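Diguanylate cyclase/phosphodiesterase (Caldicellulosiruptor saccharolyticus, PDB 3MTK) probably acts in cyclic di-GMP turnover as a cyclic-guanylate-specific phosphodiesterase, of which this chain is the GGDEF domain. Local coordinates at residues E48-N51 with V52-Y56; S67-I70 with K71-G75. All coordinates share one frame; numbering follows the deposited sequence.

Contact 1 of 2, residues E48-N51 with V52-Y56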
# COMPACT_ATOMS: atom_id res chain seq x y z
N GLU A 48 -12.31 -10.66 -1.25
CA GLU A 48 -13.52 -11.31 -0.71
C GLU A 48 -13.78 -12.63 -1.42
O GLU A 48 -14.08 -13.64 -0.79
CB GLU A 48 -14.77 -10.42 -0.87
CG GLU A 48 -14.76 -9.13 -0.05
CD GLU A 48 -16.12 -8.40 -0.06
OE1 GLU A 48 -16.70 -8.24 -1.16
OE2 GLU A 48 -16.59 -7.99 1.03
N LYS A 49 -13.70 -12.61 -2.74
CA LYS A 49 -13.93 -13.82 -3.52
C LYS A 49 -12.94 -14.88 -3.07
O LYS A 49 -13.23 -16.07 -3.13
CB LYS A 49 -13.74 -13.54 -5.01
CG LYS A 49 -15.01 -13.19 -5.75
CD LYS A 49 -15.67 -11.95 -5.19
CE LYS A 49 -16.85 -11.51 -6.05
NZ LYS A 49 -17.49 -10.28 -5.51
N LEU A 50 -11.76 -14.44 -2.63
CA LEU A 50 -10.73 -15.36 -2.17
C LEU A 50 -11.07 -15.96 -0.82
O LEU A 50 -10.78 -17.13 -0.57
CB LEU A 50 -9.38 -14.64 -2.11
CG LEU A 50 -8.35 -15.05 -3.17
CD1 LEU A 50 -9.02 -15.20 -4.53
CD2 LEU A 50 -7.25 -14.00 -3.22
N ASN A 51 -11.68 -15.18 0.06
CA ASN A 51 -12.05 -15.71 1.36
C ASN A 51 -13.03 -16.83 1.13
O ASN A 51 -13.00 -17.85 1.80
CB ASN A 51 -12.66 -14.62 2.24
CG ASN A 51 -11.60 -13.87 3.03
OD1 ASN A 51 -11.71 -12.67 3.28
ND2 ASN A 51 -10.56 -14.59 3.43
N VAL A 52 -13.87 -16.64 0.12
CA VAL A 52 -14.87 -17.62 -0.25
C VAL A 52 -14.22 -18.85 -0.89
O VAL A 52 -14.55 -19.99 -0.55
CB VAL A 52 -15.89 -17.00 -1.22
CG1 VAL A 52 -16.77 -18.08 -1.85
CG2 VAL A 52 -16.75 -15.98 -0.47
N THR A 53 -13.29 -18.62 -1.81
CA THR A 53 -12.62 -19.72 -2.51
C THR A 53 -11.62 -20.52 -1.69
O THR A 53 -11.59 -21.75 -1.81
CB THR A 53 -11.87 -19.21 -3.75
OG1 THR A 53 -12.77 -18.50 -4.60
CG2 THR A 53 -11.27 -20.39 -4.51
N TYR A 54 -10.81 -19.86 -0.88
CA TYR A 54 -9.80 -20.58 -0.10
C TYR A 54 -10.01 -20.62 1.41
O TYR A 54 -9.27 -21.31 2.12
CB TYR A 54 -8.42 -19.96 -0.35
CG TYR A 54 -7.92 -20.03 -1.78
CD1 TYR A 54 -7.48 -21.23 -2.33
CD2 TYR A 54 -7.87 -18.88 -2.57
CE1 TYR A 54 -6.99 -21.28 -3.64
CE2 TYR A 54 -7.39 -18.93 -3.88
CZ TYR A 54 -6.96 -20.13 -4.41
OH TYR A 54 -6.50 -20.17 -5.70
N GLY A 55 -11.00 -19.89 1.91
CA GLY A 55 -11.23 -19.86 3.35
C GLY A 55 -10.43 -18.72 3.99
O GLY A 55 -9.37 -18.34 3.49
N TYR A 56 -10.94 -18.18 5.09
CA TYR A 56 -10.28 -17.08 5.77
C TYR A 56 -8.87 -17.33 6.30
O TYR A 56 -8.03 -16.43 6.26
CB TYR A 56 -11.14 -16.57 6.93
CG TYR A 56 -12.42 -15.93 6.48
CD1 TYR A 56 -13.50 -16.71 6.06
CD2 TYR A 56 -12.55 -14.55 6.42
CE1 TYR A 56 -14.67 -16.13 5.60
CE2 TYR A 56 -13.72 -13.95 5.96
CZ TYR A 56 -14.78 -14.75 5.55
OH TYR A 56 -15.95 -14.18 5.11
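N51 and Y56, five residues apart, stack an amide on an aromatic ring where helix 47-54 gives way to the next helix. The two planes differ by 15°, and N51 CG stands 3.5 Å above the plane of the Y56 ring, displaced toward its rim. The amide oxygen lies by the CD2-CE2 edge, N51 OD1 being 3.6 Å from Y56 CE2, while ND2 turns toward the Y56 backbone. A CH-pi contact accompanies the stack, N51 CB lying 4.0 Å from the centroid of the Y56 ring. With an alanine here the amide is gone, and the Y56 ring would probably lose the cover over that part of its face and be freer to turn.

K49 O is the one carbonyl here with two donors, T53 N and T53 OG1. The hydroxyl, at 2.9 Å from K49 O, comes from the opposite face of the carbonyl plane to the amide. Chi1 of T53 (-55°) sets OG1 beside its own backbone N, which turns the hydroxyl back along the helix. Y54 N closes on L50 O at 2.7 Å with an N-H...O angle of 172°, whereas the last bond, from G55 N to N51 O, is weak. G55 leaves the helix with positive phi and also serves as N-cap of helix 56-74.

Apolar contact is modest: L50 runs alongside Y54, and L50 CG meets the ring edge at CD2 of Y54, 3.9 Å away, while T53 CG2 sits over a face of the same ring. Beyond the turn, L50 packs on V59 and L62 of helix 56-74 and on V121, while N51 reaches V59 and F85, the latter in the turn between strands 79-84 and 87-93.

Contact 2 of 2, residues S67-I70 with K71-G75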
# COMPACT_ATOMS: atom_id res chain seq x y z
N SER A 67 2.18 -8.62 2.73
CA SER A 67 2.82 -7.57 3.52
C SER A 67 4.34 -7.69 3.51
O SER A 67 5.04 -6.70 3.38
CB SER A 67 2.34 -7.61 4.97
OG SER A 67 2.78 -8.79 5.63
N LYS A 68 4.85 -8.92 3.63
CA LYS A 68 6.29 -9.11 3.64
C LYS A 68 6.93 -8.75 2.31
O LYS A 68 8.00 -8.13 2.28
CB LYS A 68 6.62 -10.55 4.05
CG LYS A 68 6.20 -10.82 5.49
CD LYS A 68 6.58 -12.20 5.98
CE LYS A 68 6.06 -12.44 7.40
NZ LYS A 68 6.27 -13.86 7.83
N ARG A 69 6.29 -9.11 1.21
CA ARG A 69 6.84 -8.77 -0.09
C ARG A 69 6.86 -7.24 -0.23
O ARG A 69 7.84 -6.66 -0.68
CB ARG A 69 5.99 -9.41 -1.20
CG ARG A 69 6.55 -9.26 -2.59
CD ARG A 69 5.81 -10.13 -3.63
NE ARG A 69 5.84 -11.56 -3.32
CZ ARG A 69 5.35 -12.51 -4.11
NH1 ARG A 69 4.78 -12.18 -5.27
NH2 ARG A 69 5.41 -13.79 -3.75
N ILE A 70 5.77 -6.59 0.16
CA ILE A 70 5.70 -5.13 0.08
C ILE A 70 6.83 -4.59 0.95
O ILE A 70 7.62 -3.75 0.53
CB ILE A 70 4.36 -4.61 0.64
CG1 ILE A 70 3.19 -5.12 -0.21
CG2 ILE A 70 4.36 -3.10 0.66
CD1 ILE A 70 1.84 -4.57 0.21
N LYS A 71 6.90 -5.08 2.18
CA LYS A 71 7.93 -4.65 3.10
C LYS A 71 9.31 -4.88 2.47
O LYS A 71 10.20 -4.05 2.61
CB LYS A 71 7.78 -5.44 4.41
CG LYS A 71 8.71 -5.03 5.52
CD LYS A 71 8.01 -5.06 6.89
CE LYS A 71 7.34 -6.40 7.21
NZ LYS A 71 8.30 -7.53 7.39
N ASP A 72 9.45 -5.97 1.72
CA ASP A 72 10.73 -6.31 1.10
C ASP A 72 11.15 -5.40 -0.06
O ASP A 72 12.24 -4.83 -0.03
CB ASP A 72 10.72 -7.77 0.64
CG ASP A 72 12.06 -8.22 0.08
OD1 ASP A 72 12.28 -8.14 -1.15
OD2 ASP A 72 12.92 -8.65 0.89
N ILE A 73 10.33 -5.27 -1.09
CA ILE A 73 10.73 -4.44 -2.21
C ILE A 73 10.64 -2.96 -1.83
O ILE A 73 11.16 -2.10 -2.54
CB ILE A 73 9.89 -4.73 -3.50
CG1 ILE A 73 8.65 -3.84 -3.56
CG2 ILE A 73 9.50 -6.21 -3.54
CD1 ILE A 73 7.64 -4.10 -2.47
N ALA A 74 10.00 -2.68 -0.70
CA ALA A 74 9.88 -1.30 -0.25
C ALA A 74 11.25 -0.78 0.14
O ALA A 74 11.77 0.17 -0.46
CB ALA A 74 8.95 -1.23 0.94
N GLY A 75 11.85 -1.41 1.14
CA GLY A 75 13.17 -1.00 1.60
C GLY A 75 13.09 -0.62 3.06
O GLY A 75 11.99 -0.60 3.63
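I73 sets its CG2 in front of the R69 carbonyl oxygen, one turn earlier, 3.3 Å from R69 O, and the same methyl lies 4.3 Å from CG of R69. This is the C-terminal end of helix 56-74, one of the helices packed on the central sheet of the GGDEF fold. Both side chains look to helix 97-108, where I73 meets M104 and Q107 and R69 meets L108. The guanidinium of R69 is held beyond the helix by hydrogen bonds from NH1 to the carbonyls of Q107 and L110 and from NH2 to that of P111, with a cation-pi contact to Y112. A positive group among carbonyls at the end of helix 97-108 would be expected to be favoured electrostatically.

I73 N meets R69 O at 2.9 Å with an N-H...O angle of 167°, and K71 N reaches S67 O at 2.7 Å. D72 N is equally close to K68 O, 2.7 Å, but its angle of 139° makes that bond more bent.

On another side of the helix K71 carries its CG anti to the backbone N (chi1 -175°) and then bends at each later torsion, which turns the amine back along the chain until K71 NZ is 4.3 Å from CG of K68. The amines themselves, K68 NZ and K71 NZ, stay 6.7 Å apart and probably repel only mildly. Toward the sheet, I70 is buried against F88 and I90 of strand 87-93; S67, also touching F88, has its OG bonded to I64 O. The helix stops at G75, whose positive phi would press a CB against A74 O; a weak bond from G75 N to K71 O, 3.4 Å, spans this last turn.

Overall arrangement
Both contacts are local, and they stand in series along two successive helices: contact 1 ends helix 47-54 and turns into helix 56-74, and contact 2 ends that second helix. Their centres are 23 Å apart and their nearest atoms about 12 Å, so neither touches the other. Contact 1 is peripheral, 21 Å from the chain centre, against 10 Å for contact 2. Each exits its helix at a positive-phi glycine. They share the hairpin of strands 79-84 and 87-93: contact 1 meets its turn, where GGDEF relatives carry their signature and this chain reads GFDRF in place of GGDEF, while contact 2 packs on the strand that follows.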